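Local coordinates for protein Atg5 (Kluyveromyces marxianus, PDB 3VQI) that takes part in autophagic vesicle formation and cytoplasm-to-vacuole transport, working as a conjugate with Atg12 that is essential for autophagy, at residues A[45-50]-A[137-142]; A[123-126]-A[130-133]; A[166-171]-A[188-193]; A[199-204]-A[257-262]. All coordinates share one frame; numbering follows the deposited sequence.

Contact 1 (A[45-50]-A[137-142])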
# COMPACT_ATOMS: atom_id res chain seq x y z
N ASP A 45 -1.36 -2.18 -5.94
CA ASP A 45 -0.50 -2.96 -5.09
C ASP A 45 0.95 -2.72 -5.43
O ASP A 45 1.65 -3.59 -5.96
CB ASP A 45 -0.84 -4.44 -5.19
CG ASP A 45 -1.52 -4.95 -3.94
OD1 ASP A 45 -0.93 -4.79 -2.85
OD2 ASP A 45 -2.63 -5.51 -4.03
N ALA A 46 1.40 -1.51 -5.11
CA ALA A 46 2.76 -1.06 -5.34
C ALA A 46 2.95 -0.03 -4.24
O ALA A 46 2.04 0.20 -3.45
CB ALA A 46 2.88 -0.40 -6.69
N TYR A 47 4.12 0.59 -4.19
CA TYR A 47 4.37 1.60 -3.17
C TYR A 47 4.58 2.98 -3.80
O TYR A 47 5.22 3.08 -4.85
CB TYR A 47 5.59 1.21 -2.35
CG TYR A 47 5.32 0.09 -1.38
CD1 TYR A 47 4.57 0.32 -0.23
CD2 TYR A 47 5.82 -1.19 -1.60
CE1 TYR A 47 4.33 -0.69 0.69
CE2 TYR A 47 5.58 -2.22 -0.68
CZ TYR A 47 4.84 -1.96 0.46
OH TYR A 47 4.62 -2.94 1.38
N LEU A 48 4.02 4.01 -3.17
CA LEU A 48 4.16 5.38 -3.67
C LEU A 48 5.60 5.68 -3.94
O LEU A 48 5.95 6.35 -4.92
CB LEU A 48 3.63 6.40 -2.66
CG LEU A 48 2.15 6.73 -2.80
CD1 LEU A 48 1.70 7.68 -1.70
CD2 LEU A 48 1.93 7.34 -4.17
N GLY A 49 6.46 5.16 -3.07
CA GLY A 49 7.88 5.37 -3.21
C GLY A 49 8.44 4.89 -4.53
O GLY A 49 9.47 5.40 -4.97
N PHE A 50 7.80 3.92 -5.18
CA PHE A 50 8.31 3.43 -6.46
C PHE A 50 8.18 4.54 -7.49
O PHE A 50 8.94 4.58 -8.46
CB PHE A 50 7.54 2.22 -6.99
CG PHE A 50 7.71 0.94 -6.21
CD1 PHE A 50 8.82 0.72 -5.41
CD2 PHE A 50 6.76 -0.07 -6.32
CE1 PHE A 50 9.00 -0.50 -4.74
CE2 PHE A 50 6.92 -1.31 -5.66
CZ PHE A 50 8.04 -1.52 -4.87
N SER A 137 15.88 -0.10 -2.09
CA SER A 137 16.57 -0.88 -1.06
C SER A 137 15.77 -0.80 0.23
O SER A 137 15.46 -1.81 0.86
CB SER A 137 17.96 -0.31 -0.82
OG SER A 137 18.49 0.24 -2.02
N GLN A 138 15.44 0.42 0.62
CA GLN A 138 14.70 0.65 1.85
C GLN A 138 13.29 0.09 1.80
O GLN A 138 12.83 -0.54 2.76
CB GLN A 138 14.63 2.15 2.13
CG GLN A 138 14.13 2.51 3.50
CD GLN A 138 14.13 4.02 3.72
OE1 GLN A 138 14.82 4.76 3.02
NE2 GLN A 138 13.36 4.47 4.69
N ILE A 139 12.60 0.30 0.67
CA ILE A 139 11.25 -0.20 0.53
C ILE A 139 11.28 -1.71 0.62
O ILE A 139 10.39 -2.35 1.19
CB ILE A 139 10.63 0.23 -0.83
CG1 ILE A 139 10.50 1.76 -0.89
CG2 ILE A 139 9.27 -0.40 -1.01
CD1 ILE A 139 9.85 2.26 -2.14
N LYS A 140 12.33 -2.29 0.04
CA LYS A 140 12.53 -3.73 0.03
C LYS A 140 12.56 -4.24 1.48
O LYS A 140 11.71 -5.03 1.89
CB LYS A 140 13.85 -4.04 -0.68
CG LYS A 140 14.15 -5.50 -1.00
CD LYS A 140 15.47 -5.57 -1.76
CE LYS A 140 15.96 -6.99 -2.01
NZ LYS A 140 17.23 -6.93 -2.81
N ASP A 141 13.52 -3.75 2.25
CA ASP A 141 13.65 -4.14 3.65
C ASP A 141 12.35 -4.10 4.41
O ASP A 141 12.01 -5.04 5.13
CB ASP A 141 14.63 -3.23 4.38
CG ASP A 141 16.01 -3.80 4.41
OD1 ASP A 141 16.64 -3.89 3.33
OD2 ASP A 141 16.47 -4.15 5.52
N TYR A 142 11.61 -3.01 4.26
CA TYR A 142 10.36 -2.88 4.97
C TYR A 142 9.33 -3.88 4.49
O TYR A 142 8.72 -4.58 5.29
CB TYR A 142 9.82 -1.45 4.85
CG TYR A 142 8.52 -1.19 5.59
CD1 TYR A 142 7.28 -1.37 4.96
CD2 TYR A 142 8.52 -0.73 6.91
CE1 TYR A 142 6.09 -1.09 5.62
CE2 TYR A 142 7.33 -0.45 7.59
CZ TYR A 142 6.12 -0.63 6.94
OH TYR A 142 4.95 -0.35 7.61
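Ile-139 carries its CG2 methyl anti to its own backbone N (chi1 -64°), which turns that methyl to two aromatic rings of the 45-50 segment, and its extended chi2 (-177°) takes CD1 on to Phe-50 and Gly-49, the two methyls forming one apolar front. On the facing side Tyr-47 CG lies beside the backbone N, anti to the carbonyl carbon (chi1 -75°), and CD2 of Tyr-47 comes to 3.6 Å from Ile-139 CG2 as the two side chains run past each other in opposite senses. The same methyl serves Phe-50, whose CE1 is 3.7 Å from Ile-139 CG2, while Phe-50 CD1 lies 3.8 Å from Ile-139 CD1. One branched residue thus spans two rings, which are themselves ordered: Phe-50 CZ meets the edge of the Tyr-47 ring in its plane, and Tyr-47 CB sits over the centre of one Phe-50 face. Ile-139 CD1 also presses on the backbone, 3.8 Å from Gly-49 C; a beta carbon at Gly-49 would collide with this methyl, and the absence of a side chain is consistent with the close approach. An alanine in place of Ile-139 would take away both methyl ends and would probably leave a gap beside the two rings, with Phe-50 less firmly fixed in rotation. The contact sets the start of helix 48-59, in the UblA domain, against helix 135-155 of the helical bundle. Helix 166-178 closes round the same spot, with Trp-173 on Ile-139 and with Ile-176 and Leu-177 on Phe-50.

Contact 2 (A[123-126]-A[130-133]). With SO4 (sulfate ion), chain I; SO4 (sulfate ion), chain H.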
# COMPACT_ATOMS: atom_id res chain seq x y z
N ASP A 123 13.36 20.33 4.87
CA ASP A 123 14.42 19.85 5.73
C ASP A 123 13.85 19.08 6.91
O ASP A 123 14.55 18.33 7.58
CB ASP A 123 15.28 21.02 6.22
CG ASP A 123 15.88 21.81 5.06
OD1 ASP A 123 16.34 21.19 4.07
OD2 ASP A 123 15.90 23.06 5.14
N LYS A 124 12.56 19.27 7.16
CA LYS A 124 11.90 18.60 8.26
C LYS A 124 10.69 17.84 7.75
O LYS A 124 9.74 18.45 7.26
CB LYS A 124 11.44 19.62 9.30
CG LYS A 124 10.77 19.01 10.52
CD LYS A 124 10.02 20.05 11.34
CE LYS A 124 8.85 20.64 10.55
NZ LYS A 124 7.91 21.41 11.39
N TYR A 125 10.73 16.52 7.87
CA TYR A 125 9.63 15.67 7.44
C TYR A 125 8.42 15.94 8.30
O TYR A 125 8.54 16.28 9.47
CB TYR A 125 10.00 14.19 7.59
CG TYR A 125 10.80 13.60 6.46
CD1 TYR A 125 10.19 13.20 5.27
CD2 TYR A 125 12.18 13.40 6.59
CE1 TYR A 125 10.93 12.60 4.24
CE2 TYR A 125 12.93 12.81 5.57
CZ TYR A 125 12.30 12.41 4.41
OH TYR A 125 13.05 11.80 3.42
N PRO A 126 7.23 15.80 7.72
CA PRO A 126 6.03 16.03 8.52
C PRO A 126 5.95 14.99 9.65
O PRO A 126 6.50 13.88 9.54
CB PRO A 126 4.89 15.86 7.51
CG PRO A 126 5.53 16.27 6.21
CD PRO A 126 6.91 15.65 6.29
N LEU A 130 7.28 8.36 7.77
CA LEU A 130 8.57 7.67 7.75
C LEU A 130 9.38 8.19 6.58
O LEU A 130 8.93 8.16 5.44
CB LEU A 130 8.40 6.16 7.58
CG LEU A 130 7.85 5.33 8.73
CD1 LEU A 130 7.52 3.92 8.23
CD2 LEU A 130 8.90 5.28 9.85
N PRO A 131 10.59 8.68 6.85
CA PRO A 131 11.46 9.21 5.79
C PRO A 131 11.95 8.12 4.84
O PRO A 131 12.36 7.05 5.26
CB PRO A 131 12.59 9.87 6.57
CG PRO A 131 12.60 9.16 7.88
CD PRO A 131 11.15 8.96 8.19
N LEU A 132 11.90 8.40 3.54
CA LEU A 132 12.37 7.46 2.54
C LEU A 132 13.74 7.98 2.14
O LEU A 132 13.86 9.02 1.51
CB LEU A 132 11.44 7.44 1.32
CG LEU A 132 11.33 6.13 0.54
CD1 LEU A 132 11.05 6.44 -0.92
CD2 LEU A 132 12.60 5.32 0.67
N VAL A 133 14.78 7.24 2.50
CA VAL A 133 16.14 7.67 2.22
C VAL A 133 16.94 6.80 1.27
O VAL A 133 17.87 7.27 0.62
CB VAL A 133 16.93 7.79 3.54
CG1 VAL A 133 18.36 8.22 3.26
CG2 VAL A 133 16.22 8.76 4.47
S SO4 I . 6.02 19.51 13.79
O1 SO4 I . 5.03 18.63 14.44
O2 SO4 I . 6.36 18.98 12.46
O3 SO4 I . 5.47 20.90 13.65
O4 SO4 I . 7.25 19.59 14.65
S SO4 H . 5.33 23.73 9.21
O1 SO4 H . 4.92 24.83 10.11
O2 SO4 H . 4.59 22.50 9.55
O3 SO4 H . 5.05 24.12 7.81
O4 SO4 H . 6.78 23.48 9.37
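The connection that leaves strand 114-121 for helix 135-155 doubles back on itself here, and Pro-131 on its returning limb lies over one face of the Tyr-125 ring. Pro-131 CB stands above that face, 27° off the ring normal and displaced toward the rim, a CH-pi contact. The modelled spacing between CB and the CE2 side of the ring is tighter than carbons allow, so the exact offset is doubtful, although the face-on approach is plain. Pro-131 CA adds to the cover, 3.6 Å from Tyr-125 CZ. With CG anti to the carbonyl carbon (chi1 -83°), the ring is swung across to the second limb and its hydroxyl is carried beyond the proline. That hydroxyl has a firm partner, since Tyr-125 OH is hydrogen-bonded to the backbone N of Asn-73. A serine in place of Tyr-125 would lose the flat surface and would probably leave Pro-131 without its ring and Asn-73 N without its mate. Lys-124, the neighbour of Tyr-125, turns to solvent instead: bent at chi3 (64°), it brings NZ within 3.1 Å of O2 of one sulfate (chain I) and 3.1 Å of O4 of another (chain H), two ions probably drawn from the crystallisation liquor. Several neighbours hold the loop: Leu-130 O receives the indole N-H of Trp-85, Leu-132 packs on Tyr-71 and Trp-85, and Gln-138, near the start of helix 135-155, bonds through NE2 to Pro-131 O and probably through OE1 to Val-133 N.

Contact 3 (A[166-171]-A[188-193])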
# COMPACT_ATOMS: atom_id res chain seq x y z
N ILE A 166 17.78 -17.46 -0.91
CA ILE A 166 17.90 -16.04 -1.23
C ILE A 166 17.29 -15.68 -2.59
O ILE A 166 16.46 -14.79 -2.67
CB ILE A 166 19.37 -15.56 -1.15
CG1 ILE A 166 19.76 -15.38 0.33
CG2 ILE A 166 19.54 -14.25 -1.91
CD1 ILE A 166 21.14 -14.77 0.54
N PRO A 167 17.69 -16.39 -3.67
CA PRO A 167 17.15 -16.10 -5.01
C PRO A 167 15.64 -16.32 -5.16
O PRO A 167 15.00 -15.74 -6.04
CB PRO A 167 17.97 -17.03 -5.91
CG PRO A 167 18.25 -18.19 -5.02
CD PRO A 167 18.63 -17.52 -3.72
N ASP A 168 15.08 -17.16 -4.29
CA ASP A 168 13.66 -17.48 -4.31
C ASP A 168 12.86 -16.31 -3.74
O ASP A 168 11.75 -16.03 -4.18
CB ASP A 168 13.41 -18.76 -3.50
CG ASP A 168 12.26 -19.58 -4.06
OD1 ASP A 168 12.24 -19.82 -5.29
OD2 ASP A 168 11.40 -20.01 -3.27
N PHE A 169 13.45 -15.65 -2.74
CA PHE A 169 12.86 -14.47 -2.12
C PHE A 169 13.10 -13.25 -3.01
O PHE A 169 12.21 -12.41 -3.18
CB PHE A 169 13.46 -14.22 -0.74
CG PHE A 169 13.23 -12.82 -0.23
CD1 PHE A 169 14.16 -11.81 -0.46
CD2 PHE A 169 12.03 -12.50 0.40
CE1 PHE A 169 13.90 -10.49 -0.07
CE2 PHE A 169 11.75 -11.19 0.79
CZ PHE A 169 12.69 -10.18 0.55
N GLU A 170 14.31 -13.16 -3.54
CA GLU A 170 14.73 -12.06 -4.44
C GLU A 170 13.81 -12.08 -5.63
O GLU A 170 13.47 -11.06 -6.17
CB GLU A 170 16.17 -12.29 -4.93
CG GLU A 170 16.89 -11.09 -5.61
CD GLU A 170 16.89 -9.85 -4.73
OE1 GLU A 170 16.86 -10.02 -3.49
OE2 GLU A 170 16.93 -8.71 -5.26
N ASN A 171 13.44 -13.29 -6.03
CA ASN A 171 12.53 -13.50 -7.15
C ASN A 171 11.14 -13.03 -6.68
O ASN A 171 10.33 -12.56 -7.48
CB ASN A 171 12.48 -15.00 -7.52
CG ASN A 171 11.86 -15.23 -8.86
OD1 ASN A 171 11.58 -16.36 -9.24
ND2 ASN A 171 11.66 -14.15 -9.60
N ARG A 188 4.48 -17.06 -2.70
CA ARG A 188 3.47 -16.81 -1.68
C ARG A 188 3.04 -18.17 -1.12
O ARG A 188 2.83 -18.33 0.08
CB ARG A 188 2.26 -16.08 -2.28
CG ARG A 188 1.27 -15.55 -1.25
CD ARG A 188 0.07 -14.85 -1.91
NE ARG A 188 -1.16 -15.63 -1.80
CZ ARG A 188 -1.34 -16.83 -2.35
NH1 ARG A 188 -0.38 -17.42 -3.05
NH2 ARG A 188 -2.50 -17.46 -2.18
N SER A 189 2.94 -19.14 -2.02
CA SER A 189 2.55 -20.51 -1.66
C SER A 189 3.58 -21.13 -0.73
O SER A 189 3.24 -21.72 0.29
CB SER A 189 2.40 -21.37 -2.91
OG SER A 189 1.38 -20.89 -3.75
N LYS A 190 4.85 -21.00 -1.09
CA LYS A 190 5.92 -21.56 -0.27
C LYS A 190 5.96 -20.91 1.11
O LYS A 190 6.82 -21.23 1.94
CB LYS A 190 7.28 -21.40 -0.97
CG LYS A 190 7.45 -22.24 -2.24
CD LYS A 190 8.89 -22.16 -2.77
CE LYS A 190 9.06 -22.96 -4.05
NZ LYS A 190 10.44 -22.85 -4.61
N LEU A 191 5.02 -20.01 1.37
CA LEU A 191 4.96 -19.31 2.64
C LEU A 191 3.74 -19.70 3.46
O LEU A 191 3.82 -19.83 4.68
CB LEU A 191 4.96 -17.80 2.43
CG LEU A 191 6.24 -17.18 1.85
CD1 LEU A 191 6.10 -15.68 1.78
CD2 LEU A 191 7.41 -17.55 2.72
N PHE A 192 2.62 -19.90 2.79
CA PHE A 192 1.42 -20.27 3.52
C PHE A 192 0.33 -20.92 2.68
O PHE A 192 0.25 -20.70 1.47
CB PHE A 192 0.82 -19.02 4.19
CG PHE A 192 -0.19 -18.30 3.33
CD1 PHE A 192 0.23 -17.38 2.37
CD2 PHE A 192 -1.55 -18.58 3.45
CE1 PHE A 192 -0.70 -16.76 1.54
CE2 PHE A 192 -2.48 -17.96 2.62
CZ PHE A 192 -2.06 -17.05 1.66
N SER A 193 -0.50 -21.72 3.34
CA SER A 193 -1.63 -22.38 2.70
C SER A 193 -2.87 -21.89 3.46
O SER A 193 -2.88 -21.88 4.69
CB SER A 193 -1.50 -23.89 2.80
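Asp-168 and Lys-190 meet with their side chains at about a right angle, the lysine running across the end of the aspartate rather than continuing its line. Lys-190 is extended beyond CG, and its ammonium group forms a salt bridge in which NZ lies 3.3 Å from Asp-168 OD2. The approach is on the syn side of OD2 but 29° out of the carboxylate plane, so the bond is somewhat tilted. Asp-168 OD1 stands further off, 3.6 Å from Lys-190 NZ, which leaves the grip lopsided. Because the chain crosses the carboxylate, its methylene part touches too: Lys-190 CD is 3.3 Å from Asp-168 OD2. This single pair carries the whole contact, near the surface, and solvent can be expected to weaken its charge attraction. It illustrates how a helix and the segment that follows another helix, their backbones well apart, can be joined by one long side chain. The aspartate belongs to the first turn of helix 166-178 and the lysine follows the end of helix 181-189, both in the helical bundle. Nearby in the bundle, Leu-191 and Arg-188 pack on Trp-147 of helix 135-155, while Phe-169 makes a cation-pi contact with Arg-144 of that same helix.

Contact 4 (A[199-204]-A[257-262])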
# COMPACT_ATOMS: atom_id res chain seq x y z
N SER A 199 -4.00 -17.84 12.26
CA SER A 199 -4.67 -16.54 12.16
C SER A 199 -4.26 -15.79 10.89
O SER A 199 -3.16 -15.97 10.36
CB SER A 199 -4.38 -15.69 13.41
OG SER A 199 -3.07 -15.92 13.91
N LEU A 200 -5.16 -14.95 10.37
CA LEU A 200 -4.88 -14.20 9.16
C LEU A 200 -4.58 -12.71 9.36
O LEU A 200 -5.24 -12.03 10.15
CB LEU A 200 -6.03 -14.39 8.16
CG LEU A 200 -7.48 -14.44 8.66
CD1 LEU A 200 -7.85 -13.14 9.32
CD2 LEU A 200 -8.41 -14.73 7.48
N PRO A 201 -3.57 -12.19 8.64
CA PRO A 201 -3.12 -10.79 8.69
C PRO A 201 -4.20 -9.79 8.27
O PRO A 201 -4.54 -9.69 7.09
CB PRO A 201 -1.93 -10.77 7.74
CG PRO A 201 -1.40 -12.18 7.84
CD PRO A 201 -2.67 -12.98 7.78
N VAL A 202 -4.75 -9.06 9.24
CA VAL A 202 -5.79 -8.10 8.93
C VAL A 202 -5.49 -6.75 9.56
O VAL A 202 -4.98 -6.67 10.68
CB VAL A 202 -7.16 -8.55 9.43
CG1 VAL A 202 -8.24 -7.62 8.88
CG2 VAL A 202 -7.43 -9.96 9.00
N ARG A 203 -5.82 -5.70 8.82
CA ARG A 203 -5.61 -4.34 9.30
C ARG A 203 -6.82 -3.52 8.91
O ARG A 203 -7.25 -3.54 7.75
CB ARG A 203 -4.34 -3.75 8.70
CG ARG A 203 -3.09 -4.28 9.38
CD ARG A 203 -1.82 -3.85 8.67
NE ARG A 203 -0.65 -4.31 9.40
CZ ARG A 203 0.60 -4.19 8.95
NH1 ARG A 203 0.82 -3.63 7.76
NH2 ARG A 203 1.61 -4.63 9.68
N VAL A 204 -7.38 -2.82 9.89
CA VAL A 204 -8.56 -2.01 9.65
C VAL A 204 -8.26 -0.54 9.86
O VAL A 204 -7.53 -0.18 10.79
CB VAL A 204 -9.71 -2.42 10.60
CG1 VAL A 204 -11.00 -1.72 10.20
CG2 VAL A 204 -9.88 -3.93 10.59
N GLU A 257 -12.12 -15.72 3.27
CA GLU A 257 -12.17 -15.72 1.81
C GLU A 257 -11.67 -14.39 1.25
O GLU A 257 -10.94 -14.35 0.26
CB GLU A 257 -13.60 -16.00 1.32
N LEU A 258 -12.09 -13.29 1.89
CA LEU A 258 -11.68 -11.96 1.46
C LEU A 258 -10.16 -11.85 1.49
O LEU A 258 -9.57 -11.11 0.72
CB LEU A 258 -12.30 -10.90 2.37
CG LEU A 258 -13.82 -10.75 2.25
CD1 LEU A 258 -14.36 -9.89 3.38
CD2 LEU A 258 -14.16 -10.15 0.90
N TYR A 259 -9.53 -12.61 2.39
CA TYR A 259 -8.08 -12.59 2.51
C TYR A 259 -7.42 -13.36 1.37
O TYR A 259 -6.49 -12.87 0.73
CB TYR A 259 -7.62 -13.22 3.83
CG TYR A 259 -6.12 -13.21 3.96
CD1 TYR A 259 -5.46 -12.15 4.58
CD2 TYR A 259 -5.34 -14.21 3.38
CE1 TYR A 259 -4.07 -12.08 4.62
CE2 TYR A 259 -3.95 -14.15 3.41
CZ TYR A 259 -3.32 -13.08 4.02
OH TYR A 259 -1.95 -13.01 4.03
N ASP A 260 -7.92 -14.57 1.12
CA ASP A 260 -7.38 -15.43 0.08
C ASP A 260 -7.40 -14.77 -1.31
O ASP A 260 -6.59 -15.11 -2.17
CB ASP A 260 -8.19 -16.74 0.04
CG ASP A 260 -7.57 -17.78 -0.87
OD1 ASP A 260 -6.58 -18.43 -0.45
OD2 ASP A 260 -8.07 -17.94 -2.00
N ILE A 261 -8.31 -13.83 -1.50
CA ILE A 261 -8.42 -13.15 -2.79
C ILE A 261 -8.00 -11.67 -2.82
O ILE A 261 -7.57 -11.18 -3.86
CB ILE A 261 -9.87 -13.23 -3.32
CG1 ILE A 261 -10.10 -12.17 -4.40
CG2 ILE A 261 -10.86 -13.05 -2.18
CD1 ILE A 261 -11.53 -12.03 -4.85
N PHE A 262 -8.12 -10.97 -1.69
CA PHE A 262 -7.81 -9.54 -1.67
C PHE A 262 -6.62 -9.02 -0.87
O PHE A 262 -6.41 -7.81 -0.82
CB PHE A 262 -9.05 -8.77 -1.23
CG PHE A 262 -10.20 -8.87 -2.18
CD1 PHE A 262 -10.00 -8.72 -3.55
CD2 PHE A 262 -11.50 -9.07 -1.71
CE1 PHE A 262 -11.08 -8.75 -4.44
CE2 PHE A 262 -12.58 -9.11 -2.59
CZ PHE A 262 -12.38 -8.95 -3.95
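Tyr-259 crosses Pro-201 at a slant, with Pro-201 CD 3.6 Å from Tyr-259 CE1 and 3.8 Å from Tyr-259 CZ. The proline offers more than its ring: its carbonyl oxygen sits at the edge of the aromatic ring, close to its plane, with Pro-201 O 3.5 Å from Tyr-259 CE1. The weakly positive C-H edge is probably a tolerable neighbour for this oxygen, whose backbone hydrogen bond is with Leu-269. CG of Tyr-259 stands anti to its backbone N (chi1 -180°), and this carries the ring away from the helix to Leu-200 and Pro-201, which lead into the strand. Leu-200 takes the root of the same side chain. Its CG, set between backbone N and carbonyl carbon (chi1 39°), is part of how CD2 is brought to 4.0 Å from Tyr-259 CB, the two side chains passing in opposite directions. Neighbours add to the enclosure: Phe-268 touches Pro-201, and Ala-150, Ile-153 and Leu-154 of helix 135-155 cover the proline. Helix 255-262 of the UblB domain, which belongs to the ubiquitin clan, is set against the segment entering strand 202-205, with Leu-269 of strand 269-272 also touching Tyr-259. The chemistry is accordingly that of a buried apolar seam whose two polar groups each have a hydrogen-bond partner. Pro-201, Leu-200 and the body of the tyrosine supply carbon surface, whereas Tyr-259 OH bonds to the carbonyl oxygen of Gly-267, so a hydroxyl can lie inside the domain with its hydrogen-bonding need met.

In the fold
Contact 2 is nested in the chain loop that contact 1 closes; contacts 3 and 4 follow in series. Helix 135-155 is the common thread: it begins just after contact 2, supplies half of contact 1, and packs against residues of contacts 3 and 4. Gln-138 ties contact 1 to contact 2, whose centres are 15 Å apart, and a salt bridge from Lys-140 to Glu-170 ties contact 1 to contact 3, 18 Å away between centres. Phe-192 packs on Tyr-259 to join contacts 3 and 4. Contacts 2 and 4, about 30 Å between centres, lie on opposite sides of the molecule's centre. The arrangement is consistent with the helical bundle joining the two ubiquitin-like domains.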